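PDB 7DLA: nucleoside permease NupG from Escherichia coli K-12, which carries purine and pyrimidine nucleosides across the inner membrane together with protons, using the proton motive force. Local coordinates for residues V43-M54 and F96-M107. The protein carries 1 engineered substitution. Sequence-based numbering, arbitrary orientation.
Sequences VYSSLGIAAVFM and FLVILINSFAYM
Helices 43-54 and 96-107 run the same way through the membrane, their axes 8.2 Å apart at closest and crossing at -36°. They belong to the second and fourth transmembrane helices of a major facilitator superfamily transporter, and no hydrogen bond passes between segments 43-54 and 96-107. The backbones come close where A50 and S46 face the other helix: A50 sets its CB 3.7 Å from CB of S103, and S46 lays its CB 3.5 Å from CD1 of L100. At the start of the pair, V43 forks its methyls over the facing turn, CG2 against the backbone N of F96 and CG1 meeting CG1 of I99 at 3.8 Å. F104 is a knob in a hole made by I49, A50, F53 and M54. I49 reaches the edge of its ring with CG2, turned anti to the backbone N, while F53 meets it obliquely, the ring planes 74° apart. The chain of M54, bent at chi2, runs at about a right angle to the F104 side chain, with CG and CE by CD2, and its SD makes an oblique Met-aromatic contact. With an alanine in place of F104 the hole would lose its ring, and F53 and M54 would probably be left without their shared partner, free to shift. Beside A50, S103 turns OG back to its own helix and donates a hydrogen bond to I99 O (3.2 Å) from above the carbonyl plane.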
loop_
_atom_site.group_PDB
_atom_site.type_symbol
_atom_site.label_atom_id
_atom_site.label_comp_id
_atom_site.label_asym_id
_atom_site.label_seq_id
_atom_site.Cartn_x
_atom_site.Cartn_y
_atom_site.Cartn_z
ATOM N N VAL A 43 3.581 -12.926 -5.840
ATOM C CA VAL A 43 2.953 -13.086 -4.529
ATOM C C VAL A 43 2.380 -11.751 -4.056
ATOM O O VAL A 43 1.230 -11.680 -3.609
ATOM C CB VAL A 43 3.943 -13.728 -3.502
ATOM C CG1 VAL A 43 3.618 -13.382 -2.056
ATOM C CG2 VAL A 43 3.904 -15.242 -3.614
ATOM N N TYR A 44 3.115 -10.661 -4.259
ATOM C CA TYR A 44 2.619 -9.329 -3.909
ATOM C C TYR A 44 1.562 -8.828 -4.901
ATOM O O TYR A 44 0.799 -7.913 -4.576
ATOM C CB TYR A 44 3.789 -8.357 -3.884
ATOM C CG TYR A 44 4.624 -8.229 -2.612
ATOM C CD1 TYR A 44 4.072 -8.200 -1.331
ATOM C CD2 TYR A 44 6.012 -8.169 -2.709
ATOM C CE1 TYR A 44 4.917 -8.089 -0.171
ATOM C CE2 TYR A 44 6.842 -8.077 -1.586
ATOM C CZ TYR A 44 6.304 -8.028 -0.332
ATOM O OH TYR A 44 7.184 -7.909 0.714
ATOM N N SER A 45 1.490 -9.419 -6.102
ATOM C CA SER A 45 0.414 -9.101 -7.035
ATOM C C SER A 45 -0.972 -9.418 -6.452
ATOM O O SER A 45 -1.983 -8.804 -6.835
ATOM C CB SER A 45 0.652 -9.861 -8.331
ATOM O OG SER A 45 0.408 -11.249 -8.159
ATOM N N SER A 46 -1.049 -10.378 -5.529
ATOM C CA SER A 46 -2.350 -10.839 -5.048
ATOM C C SER A 46 -3.094 -9.717 -4.333
ATOM O O SER A 46 -4.326 -9.639 -4.400
ATOM C CB SER A 46 -2.179 -12.059 -4.142
ATOM O OG SER A 46 -1.041 -11.922 -3.316
ATOM N N LEU A 47 -2.366 -8.860 -3.613
ATOM C CA LEU A 47 -2.963 -7.634 -3.090
ATOM C C LEU A 47 -3.807 -6.944 -4.149
ATOM O O LEU A 47 -4.969 -6.613 -3.905
ATOM C CB LEU A 47 -1.866 -6.704 -2.574
ATOM C CG LEU A 47 -0.975 -7.271 -1.463
ATOM C CD1 LEU A 47 0.480 -7.443 -1.887
ATOM C CD2 LEU A 47 -1.052 -6.375 -0.251
ATOM N N GLY A 48 -3.236 -6.746 -5.343
ATOM C CA GLY A 48 -3.974 -6.133 -6.437
ATOM C C GLY A 48 -5.170 -6.958 -6.865
ATOM O O GLY A 48 -6.275 -6.436 -6.989
ATOM N N ILE A 49 -4.962 -8.254 -7.125
ATOM C CA ILE A 49 -6.111 -9.085 -7.516
ATOM C C ILE A 49 -7.264 -8.914 -6.537
ATOM O O ILE A 49 -8.408 -8.701 -6.940
ATOM C CB ILE A 49 -5.774 -10.586 -7.673
ATOM C CG1 ILE A 49 -4.713 -10.902 -8.749
ATOM C CG2 ILE A 49 -7.052 -11.386 -7.893
ATOM C CD1 ILE A 49 -3.306 -11.116 -8.276
ATOM N N ALA A 50 -6.987 -9.041 -5.242
ATOM C CA ALA A 50 -8.022 -8.867 -4.233
ATOM C C ALA A 50 -8.581 -7.455 -4.241
ATOM O O ALA A 50 -9.772 -7.246 -3.977
ATOM C CB ALA A 50 -7.450 -9.180 -2.859
ATOM N N ALA A 51 -7.722 -6.470 -4.508
ATOM C CA ALA A 51 -8.102 -5.080 -4.305
ATOM C C ALA A 51 -9.048 -4.617 -5.392
ATOM O O ALA A 51 -9.908 -3.764 -5.157
ATOM C CB ALA A 51 -6.859 -4.196 -4.263
ATOM N N VAL A 52 -8.912 -5.166 -6.589
ATOM C CA VAL A 52 -9.727 -4.659 -7.678
ATOM C C VAL A 52 -11.211 -4.890 -7.412
ATOM O O VAL A 52 -12.040 -4.037 -7.746
ATOM C CB VAL A 52 -9.288 -5.272 -9.007
ATOM C CG1 VAL A 52 -7.795 -5.109 -9.183
ATOM C CG2 VAL A 52 -9.693 -6.701 -9.062
ATOM N N PHE A 53 -11.594 -6.014 -6.793
ATOM C CA PHE A 53 -13.029 -6.209 -6.646
ATOM C C PHE A 53 -13.524 -6.556 -5.258
ATOM O O PHE A 53 -14.722 -6.372 -5.013
ATOM C CB PHE A 53 -13.569 -7.271 -7.627
ATOM C CG PHE A 53 -12.919 -8.631 -7.542
ATOM C CD1 PHE A 53 -13.269 -9.537 -6.542
ATOM C CD2 PHE A 53 -12.039 -9.043 -8.528
ATOM C CE1 PHE A 53 -12.710 -10.796 -6.508
ATOM C CE2 PHE A 53 -11.469 -10.304 -8.498
ATOM C CZ PHE A 53 -11.807 -11.182 -7.491
ATOM N N MET A 54 -12.680 -7.070 -4.349
ATOM C CA MET A 54 -13.173 -7.426 -3.016
ATOM C C MET A 54 -13.636 -6.241 -2.170
ATOM O O MET A 54 -14.702 -6.337 -1.542
ATOM C CB MET A 54 -12.116 -8.224 -2.270
ATOM C CG MET A 54 -12.330 -9.685 -2.383
ATOM S SD MET A 54 -14.069 -9.986 -2.042
ATOM C CE MET A 54 -14.152 -11.777 -1.914
ATOM N N PHE A 96 1.666 -17.668 -2.830
ATOM C CA PHE A 96 0.731 -16.836 -3.578
ATOM C C PHE A 96 -0.694 -17.169 -3.176
ATOM O O PHE A 96 -1.506 -16.266 -2.965
ATOM C CB PHE A 96 0.941 -17.012 -5.097
ATOM C CG PHE A 96 -0.266 -16.631 -5.959
ATOM C CD1 PHE A 96 -1.288 -17.541 -6.227
ATOM C CD2 PHE A 96 -0.345 -15.362 -6.535
ATOM C CE1 PHE A 96 -2.379 -17.178 -7.021
ATOM C CE2 PHE A 96 -1.430 -14.993 -7.330
ATOM C CZ PHE A 96 -2.451 -15.903 -7.569
ATOM N N LEU A 97 -1.011 -18.458 -3.022
ATOM C CA LEU A 97 -2.403 -18.808 -2.769
ATOM C C LEU A 97 -2.793 -18.402 -1.348
ATOM O O LEU A 97 -3.903 -17.901 -1.100
ATOM C CB LEU A 97 -2.598 -20.306 -2.998
ATOM C CG LEU A 97 -4.010 -20.911 -3.110
ATOM C CD1 LEU A 97 -4.942 -20.766 -1.882
ATOM C CD2 LEU A 97 -4.671 -20.426 -4.388
ATOM N N VAL A 98 -1.863 -18.553 -0.407
ATOM C CA VAL A 98 -2.146 -18.226 0.983
ATOM C C VAL A 98 -2.223 -16.712 1.169
ATOM O O VAL A 98 -3.138 -16.202 1.831
ATOM C CB VAL A 98 -1.106 -18.925 1.893
ATOM C CG1 VAL A 98 0.207 -18.141 2.070
ATOM C CG2 VAL A 98 -1.728 -19.215 3.228
ATOM N N ILE A 99 -1.327 -15.966 0.517
ATOM C CA ILE A 99 -1.371 -14.513 0.578
ATOM C C ILE A 99 -2.630 -13.995 -0.121
ATOM O O ILE A 99 -3.242 -13.014 0.325
ATOM C CB ILE A 99 -0.105 -13.906 -0.057
ATOM C CG1 ILE A 99 1.160 -14.241 0.722
ATOM C CG2 ILE A 99 -0.223 -12.384 -0.060
ATOM C CD1 ILE A 99 1.164 -13.694 2.091
ATOM N N LEU A 100 -3.024 -14.627 -1.232
ATOM C CA LEU A 100 -4.195 -14.189 -1.979
ATOM C C LEU A 100 -5.445 -14.273 -1.120
ATOM O O LEU A 100 -6.243 -13.327 -1.083
ATOM C CB LEU A 100 -4.358 -15.037 -3.240
ATOM C CG LEU A 100 -5.612 -14.680 -4.021
ATOM C CD1 LEU A 100 -5.411 -13.315 -4.668
ATOM C CD2 LEU A 100 -5.994 -15.747 -5.022
ATOM N N ILE A 101 -5.641 -15.408 -0.428
ATOM C CA ILE A 101 -6.762 -15.497 0.518
ATOM C C ILE A 101 -6.665 -14.384 1.553
ATOM O O ILE A 101 -7.652 -13.678 1.829
ATOM C CB ILE A 101 -6.819 -16.879 1.200
ATOM C CG1 ILE A 101 -6.786 -18.013 0.172
ATOM C CG2 ILE A 101 -8.086 -16.999 2.038
ATOM C CD1 ILE A 101 -6.942 -19.420 0.767
ATOM N N ASN A 102 -5.468 -14.212 2.148
ATOM C CA ASN A 102 -5.318 -13.220 3.212
ATOM C C ASN A 102 -5.715 -11.840 2.721
ATOM O O ASN A 102 -6.401 -11.103 3.433
ATOM C CB ASN A 102 -3.883 -13.199 3.743
ATOM C CG ASN A 102 -3.695 -12.255 4.942
ATOM O OD1 ASN A 102 -4.158 -12.533 6.057
ATOM N ND2 ASN A 102 -3.000 -11.140 4.711
ATOM N N SER A 103 -5.318 -11.481 1.494
ATOM C CA SER A 103 -5.665 -10.169 0.949
ATOM C C SER A 103 -7.139 -10.084 0.620
ATOM O O SER A 103 -7.770 -9.060 0.869
ATOM C CB SER A 103 -4.858 -9.855 -0.305
ATOM O OG SER A 103 -3.478 -9.823 -0.041
ATOM N N PHE A 104 -7.699 -11.135 0.031
ATOM C CA PHE A 104 -9.128 -11.136 -0.247
ATOM C C PHE A 104 -9.903 -10.831 1.017
ATOM O O PHE A 104 -10.931 -10.154 0.969
ATOM C CB PHE A 104 -9.536 -12.492 -0.812
ATOM C CG PHE A 104 -9.775 -12.486 -2.292
ATOM C CD1 PHE A 104 -8.708 -12.368 -3.185
ATOM C CD2 PHE A 104 -11.048 -12.605 -2.801
ATOM C CE1 PHE A 104 -8.917 -12.361 -4.559
ATOM C CE2 PHE A 104 -11.262 -12.595 -4.182
ATOM C CZ PHE A 104 -10.189 -12.483 -5.055
ATOM N N ALA A 105 -9.406 -11.298 2.162
ATOM C CA ALA A 105 -10.011 -10.960 3.445
ATOM C C ALA A 105 -9.570 -9.595 3.968
ATOM O O ALA A 105 -10.366 -8.875 4.566
ATOM C CB ALA A 105 -9.680 -12.032 4.481
ATOM N N TYR A 106 -8.323 -9.216 3.744
ATOM C CA TYR A 106 -7.780 -8.039 4.400
ATOM C C TYR A 106 -8.118 -6.746 3.688
ATOM O O TYR A 106 -8.390 -5.745 4.347
ATOM C CB TYR A 106 -6.272 -8.156 4.532
ATOM C CG TYR A 106 -5.695 -6.971 5.256
ATOM C CD1 TYR A 106 -5.325 -5.817 4.581
ATOM C CD2 TYR A 106 -5.652 -6.957 6.633
ATOM C CE1 TYR A 106 -4.821 -4.739 5.264
ATOM C CE2 TYR A 106 -5.178 -5.877 7.317
ATOM C CZ TYR A 106 -4.761 -4.779 6.640
ATOM O OH TYR A 106 -4.288 -3.729 7.383
ATOM N N MET A 107 -8.018 -6.731 2.366
ATOM C CA MET A 107 -8.302 -5.547 1.562
ATOM C C MET A 107 -9.642 -4.902 1.895
ATOM O O MET A 107 -9.676 -3.679 2.110
ATOM C CB MET A 107 -8.230 -5.956 0.089
ATOM C CG MET A 107 -6.832 -6.117 -0.457
ATOM S SD MET A 107 -5.470 -5.434 0.501
ATOM C CE MET A 107 -5.755 -3.685 0.487
#